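Local coordinates for Two-component response regulator yesN (PDB 3LSG), which probably binds specific DNA sequences as the AraC-type helix-turn-helix output domain of a two-component response regulator that controls transcription, at residues I11-L22 and F48-K59. Residues are numbered along the deposited sequence; the frame is centred on the assembly and turned at random.
Sequences IEESYTDSQFTL and FQDYLLQKRMEK
In this AraC-type DNA-binding domain, whose two helix-turn-helix halves are joined by the long helix 48-66, Arg56 of that helix holds the turns around Tyr15 to Phe20 by gripping the carbonyl of Tyr15. The Arg56 chain runs extended from CG to NE (chi2 176°), which delivers the guanidinium side-on: NE donates to Tyr15 O over 2.8 Å, in the carbonyl plane and fairly straight, while NH2 reaches the same oxygen at 3.1 Å, more bent and from above that plane. NH2 also donates to a water that in turn bonds Ser18 O and Phe20 O, and Leu52 CD2 lies over one face of the group, toward its rim. Arginine suits this place because its flat, many-handed donor can hold one carbonyl directly and two more through water, in a loop made of two successive type I turns. The Tyr15 ring has Lys55 CB over one face, toward its rim, and Arg56 CG at its edge; its OH meets Lys59 CG at 3.5 Å. Towards the start of helix 48-66, branched Ile11 fills the hole among Phe48, Tyr51, Leu52 and Lys55, its CD1 3.8 Å from Tyr51 CE2. The broad Phe48 ring serves two neighbours: Phe20 CE2 meets its CZ at 3.8 Å in an oblique aromatic pair, and Leu22 CB and CD1 pack on it. Leu22 also touches Leu36 of helix 33-44. Lys55, bent at chi2 and chi3, forms a salt bridge with exposed Glu12, its modelled length doubtfully short. One guanidinium, its charge probably strengthening these bonds, thus satisfies three carbonyls directly or through water, while aliphatic and aromatic groups fill the rest of the interface.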
loop_
_atom_site.group_PDB
_atom_site.type_symbol
_atom_site.label_atom_id
_atom_site.label_comp_id
_atom_site.label_asym_id
_atom_site.label_seq_id
_atom_site.Cartn_x
_atom_site.Cartn_y
_atom_site.Cartn_z
ATOM N N ILE A 11 11.481 -0.985 11.998
ATOM C CA ILE A 11 11.314 -1.007 10.554
ATOM C C ILE A 11 12.406 -1.846 9.868
ATOM O O ILE A 11 12.128 -2.576 8.924
ATOM C CB ILE A 11 11.270 0.418 9.969
ATOM C CG1 ILE A 11 10.078 1.181 10.557
ATOM C CG2 ILE A 11 11.194 0.359 8.447
ATOM C CD1 ILE A 11 10.129 2.681 10.336
ATOM N N GLU A 12 13.634 -1.769 10.367
ATOM C CA GLU A 12 14.721 -2.547 9.780
ATOM C C GLU A 12 14.459 -4.049 9.906
ATOM O O GLU A 12 14.774 -4.844 9.005
ATOM C CB GLU A 12 16.052 -2.177 10.426
ATOM C CG GLU A 12 17.200 -3.084 10.023
ATOM C CD GLU A 12 17.426 -3.134 8.517
ATOM O OE1 GLU A 12 17.163 -2.121 7.834
ATOM O OE2 GLU A 12 17.885 -4.184 8.016
ATOM N N GLU A 13 13.869 -4.427 11.031
ATOM C CA GLU A 13 13.566 -5.814 11.326
ATOM C C GLU A 13 12.336 -6.268 10.552
ATOM O O GLU A 13 12.211 -7.439 10.202
ATOM C CB GLU A 13 13.323 -5.961 12.833
ATOM C CG GLU A 13 13.650 -7.328 13.396
ATOM C CD GLU A 13 12.443 -8.239 13.443
ATOM O OE1 GLU A 13 11.436 -7.857 14.081
ATOM O OE2 GLU A 13 12.505 -9.339 12.853
ATOM N N SER A 14 11.439 -5.332 10.258
ATOM C CA SER A 14 10.102 -5.705 9.808
ATOM C C SER A 14 9.792 -5.462 8.339
ATOM O O SER A 14 8.776 -5.962 7.831
ATOM C CB SER A 14 9.034 -4.992 10.662
ATOM O OG SER A 14 9.205 -5.256 12.044
ATOM N N TYR A 15 10.626 -4.694 7.643
ATOM C CA TYR A 15 10.228 -4.246 6.300
ATOM C C TYR A 15 10.090 -5.388 5.299
ATOM O O TYR A 15 9.385 -5.253 4.306
ATOM C CB TYR A 15 11.158 -3.147 5.765
ATOM C CG TYR A 15 12.518 -3.640 5.320
ATOM C CD1 TYR A 15 12.745 -3.996 3.993
ATOM C CD2 TYR A 15 13.582 -3.719 6.215
ATOM C CE1 TYR A 15 13.987 -4.437 3.571
ATOM C CE2 TYR A 15 14.836 -4.164 5.801
ATOM C CZ TYR A 15 15.026 -4.522 4.477
ATOM O OH TYR A 15 16.255 -4.964 4.051
ATOM N N THR A 16 10.736 -6.518 5.564
ATOM C CA THR A 16 10.625 -7.672 4.664
ATOM C C THR A 16 9.309 -8.424 4.862
ATOM O O THR A 16 9.010 -9.361 4.121
ATOM C CB THR A 16 11.788 -8.682 4.850
ATOM O OG1 THR A 16 11.772 -9.186 6.188
ATOM C CG2 THR A 16 13.127 -8.028 4.581
ATOM N N ASP A 17 8.538 -8.024 5.874
ATOM C CA ASP A 17 7.229 -8.628 6.160
ATOM C C ASP A 17 6.127 -7.901 5.391
ATOM O O ASP A 17 5.876 -6.719 5.613
ATOM C CB ASP A 17 6.937 -8.571 7.665
ATOM C CG ASP A 17 5.610 -9.238 8.048
ATOM O OD1 ASP A 17 4.873 -9.745 7.173
ATOM O OD2 ASP A 17 5.300 -9.246 9.252
ATOM N N SER A 18 5.473 -8.611 4.481
ATOM C CA SER A 18 4.456 -8.001 3.646
ATOM C C SER A 18 3.256 -7.550 4.470
ATOM O O SER A 18 2.462 -6.753 3.992
ATOM C CB SER A 18 4.006 -8.954 2.536
ATOM O OG SER A 18 3.218 -10.004 3.057
ATOM N N GLN A 19 3.122 -8.058 5.699
ATOM C CA GLN A 19 1.995 -7.665 6.554
ATOM C C GLN A 19 2.324 -6.468 7.475
ATOM O O GLN A 19 1.485 -6.032 8.255
ATOM C CB GLN A 19 1.456 -8.867 7.358
ATOM C CG GLN A 19 1.101 -10.114 6.500
ATOM C CD GLN A 19 0.162 -9.805 5.318
ATOM O OE1 GLN A 19 -0.937 -9.274 5.497
ATOM N NE2 GLN A 19 0.601 -10.149 4.105
ATOM N N PHE A 20 3.538 -5.936 7.364
ATOM C CA PHE A 20 3.981 -4.812 8.185
ATOM C C PHE A 20 3.420 -3.492 7.663
ATOM O O PHE A 20 3.697 -3.109 6.540
ATOM C CB PHE A 20 5.511 -4.762 8.218
ATOM C CG PHE A 20 6.077 -3.633 9.049
ATOM C CD1 PHE A 20 5.962 -3.644 10.431
ATOM C CD2 PHE A 20 6.740 -2.575 8.448
ATOM C CE1 PHE A 20 6.484 -2.621 11.193
ATOM C CE2 PHE A 20 7.270 -1.546 9.203
ATOM C CZ PHE A 20 7.156 -1.573 10.575
ATOM N N THR A 21 2.615 -2.819 8.490
ATOM C CA THR A 21 1.931 -1.593 8.120
ATOM C C THR A 21 2.091 -0.541 9.215
ATOM O O THR A 21 2.683 -0.796 10.268
ATOM C CB THR A 21 0.422 -1.840 7.945
ATOM O OG1 THR A 21 -0.145 -2.232 9.202
ATOM C CG2 THR A 21 0.175 -2.950 6.936
ATOM N N LEU A 22 1.547 0.642 8.954
ATOM C CA LEU A 22 1.529 1.725 9.936
ATOM C C LEU A 22 0.881 1.252 11.231
ATOM O O LEU A 22 1.381 1.534 12.317
ATOM C CB LEU A 22 0.783 2.954 9.376
ATOM C CG LEU A 22 0.613 4.125 10.357
ATOM C CD1 LEU A 22 1.955 4.631 10.793
ATOM C CD2 LEU A 22 -0.199 5.265 9.763
ATOM N N PHE A 48 5.478 7.830 7.013
ATOM C CA PHE A 48 5.887 6.454 7.303
ATOM C C PHE A 48 5.885 5.568 6.055
ATOM O O PHE A 48 6.833 4.826 5.819
ATOM C CB PHE A 48 4.991 5.819 8.363
ATOM C CG PHE A 48 5.035 4.314 8.355
ATOM C CD1 PHE A 48 6.054 3.633 8.993
ATOM C CD2 PHE A 48 4.075 3.587 7.686
ATOM C CE1 PHE A 48 6.108 2.237 8.972
ATOM C CE2 PHE A 48 4.127 2.191 7.651
ATOM C CZ PHE A 48 5.137 1.522 8.297
ATOM N N GLN A 49 4.822 5.651 5.256
ATOM C CA GLN A 49 4.701 4.804 4.070
ATOM C C GLN A 49 5.846 5.014 3.065
ATOM O O GLN A 49 6.287 4.068 2.423
ATOM C CB GLN A 49 3.350 5.029 3.377
ATOM C CG GLN A 49 2.135 4.545 4.171
ATOM C CD GLN A 49 1.594 5.584 5.169
ATOM O OE1 GLN A 49 2.241 6.596 5.471
ATOM N NE2 GLN A 49 0.398 5.336 5.669
ATOM N N ASP A 50 6.291 6.259 2.905
ATOM C CA ASP A 50 7.372 6.586 1.974
ATOM C C ASP A 50 8.702 6.064 2.518
ATOM O O ASP A 50 9.555 5.605 1.773
ATOM C CB ASP A 50 7.490 8.105 1.769
ATOM C CG ASP A 50 6.314 8.694 0.996
ATOM O OD1 ASP A 50 5.430 7.924 0.574
ATOM O OD2 ASP A 50 6.282 9.934 0.809
ATOM N N TYR A 51 8.884 6.174 3.831
ATOM C CA TYR A 51 10.090 5.660 4.460
ATOM C C TYR A 51 10.138 4.141 4.308
ATOM O O TYR A 51 11.187 3.559 4.022
ATOM C CB TYR A 51 10.132 6.063 5.936
ATOM C CG TYR A 51 11.400 5.648 6.662
ATOM C CD1 TYR A 51 12.451 6.537 6.827
ATOM C CD2 TYR A 51 11.528 4.376 7.193
ATOM C CE1 TYR A 51 13.608 6.163 7.507
ATOM C CE2 TYR A 51 12.670 3.985 7.860
ATOM C CZ TYR A 51 13.707 4.885 8.021
ATOM O OH TYR A 51 14.841 4.496 8.687
ATOM N N LEU A 52 8.997 3.495 4.504
ATOM C CA LEU A 52 8.950 2.045 4.394
ATOM C C LEU A 52 9.236 1.629 2.943
ATOM O O LEU A 52 10.021 0.724 2.694
ATOM C CB LEU A 52 7.590 1.512 4.848
ATOM C CG LEU A 52 7.368 0.011 4.610
ATOM C CD1 LEU A 52 8.456 -0.865 5.242
ATOM C CD2 LEU A 52 5.971 -0.416 5.090
ATOM N N LEU A 53 8.606 2.317 1.999
ATOM C CA LEU A 53 8.852 2.067 0.586
ATOM C C LEU A 53 10.342 2.225 0.254
ATOM O O LEU A 53 10.937 1.372 -0.394
ATOM C CB LEU A 53 7.991 2.994 -0.278
ATOM C CG LEU A 53 8.269 2.854 -1.777
ATOM C CD1 LEU A 53 7.925 1.425 -2.227
ATOM C CD2 LEU A 53 7.474 3.874 -2.577
ATOM N N GLN A 54 10.956 3.293 0.748
ATOM C CA GLN A 54 12.381 3.509 0.482
ATOM C C GLN A 54 13.273 2.370 0.987
ATOM O O GLN A 54 14.189 1.953 0.296
ATOM C CB GLN A 54 12.858 4.826 1.083
ATOM C CG GLN A 54 14.352 4.993 1.030
ATOM C CD GLN A 54 14.785 6.351 1.517
ATOM O OE1 GLN A 54 13.991 7.086 2.102
ATOM N NE2 GLN A 54 16.043 6.701 1.267
ATOM N N LYS A 55 13.012 1.866 2.190
ATOM C CA LYS A 55 13.798 0.741 2.691
ATOM C C LYS A 55 13.677 -0.486 1.778
ATOM O O LYS A 55 14.660 -1.175 1.503
ATOM C CB LYS A 55 13.400 0.398 4.127
ATOM C CG LYS A 55 13.702 1.519 5.105
ATOM C CD LYS A 55 15.132 1.446 5.610
ATOM C CE LYS A 55 15.306 0.202 6.474
ATOM N NZ LYS A 55 16.496 0.284 7.366
ATOM N N ARG A 56 12.465 -0.761 1.322
ATOM C CA ARG A 56 12.220 -1.885 0.431
ATOM C C ARG A 56 12.864 -1.724 -0.958
ATOM O O ARG A 56 13.415 -2.684 -1.494
ATOM C CB ARG A 56 10.715 -2.128 0.303
ATOM C CG ARG A 56 10.069 -2.479 1.647
ATOM C CD ARG A 56 8.557 -2.624 1.550
ATOM N NE ARG A 56 8.059 -3.488 2.627
ATOM C CZ ARG A 56 6.786 -3.557 2.999
ATOM N NH1 ARG A 56 5.866 -2.810 2.396
ATOM N NH2 ARG A 56 6.436 -4.378 3.972
HETATM N N MSE A 57 12.793 -0.523 -1.525
HETATM C CA MSE A 57 13.413 -0.254 -2.823
HETATM C C MSE A 57 14.943 -0.340 -2.753
HETATM O O MSE A 57 15.600 -0.857 -3.662
HETATM C CB MSE A 57 12.999 1.132 -3.345
HETATM C CG MSE A 57 11.514 1.269 -3.706
HETATM SE SE MSE A 57 10.859 -0.068 -4.980
HETATM C CE MSE A 57 10.352 -1.545 -3.811
ATOM N N GLU A 58 15.514 0.179 -1.673
ATOM C CA GLU A 58 16.952 0.106 -1.506
ATOM C C GLU A 58 17.416 -1.344 -1.404
ATOM O O GLU A 58 18.428 -1.707 -1.992
ATOM C CB GLU A 58 17.413 0.964 -0.322
ATOM C CG GLU A 58 17.274 2.463 -0.634
ATOM C CD GLU A 58 17.500 3.395 0.556
ATOM O OE1 GLU A 58 17.538 2.933 1.720
ATOM O OE2 GLU A 58 17.627 4.615 0.314
ATOM N N LYS A 59 16.657 -2.178 -0.696
ATOM C CA LYS A 59 16.977 -3.599 -0.616
ATOM C C LYS A 59 16.770 -4.264 -1.987
ATOM O O LYS A 59 17.556 -5.103 -2.393
ATOM C CB LYS A 59 16.136 -4.285 0.459
ATOM C CG LYS A 59 16.437 -5.763 0.692
ATOM C CD LYS A 59 17.920 -6.001 0.954
ATOM C CE LYS A 59 18.162 -7.376 1.601
ATOM N NZ LYS A 59 19.601 -7.613 1.907
HETATM O O HOH W 1 3.735 -4.216 4.117
#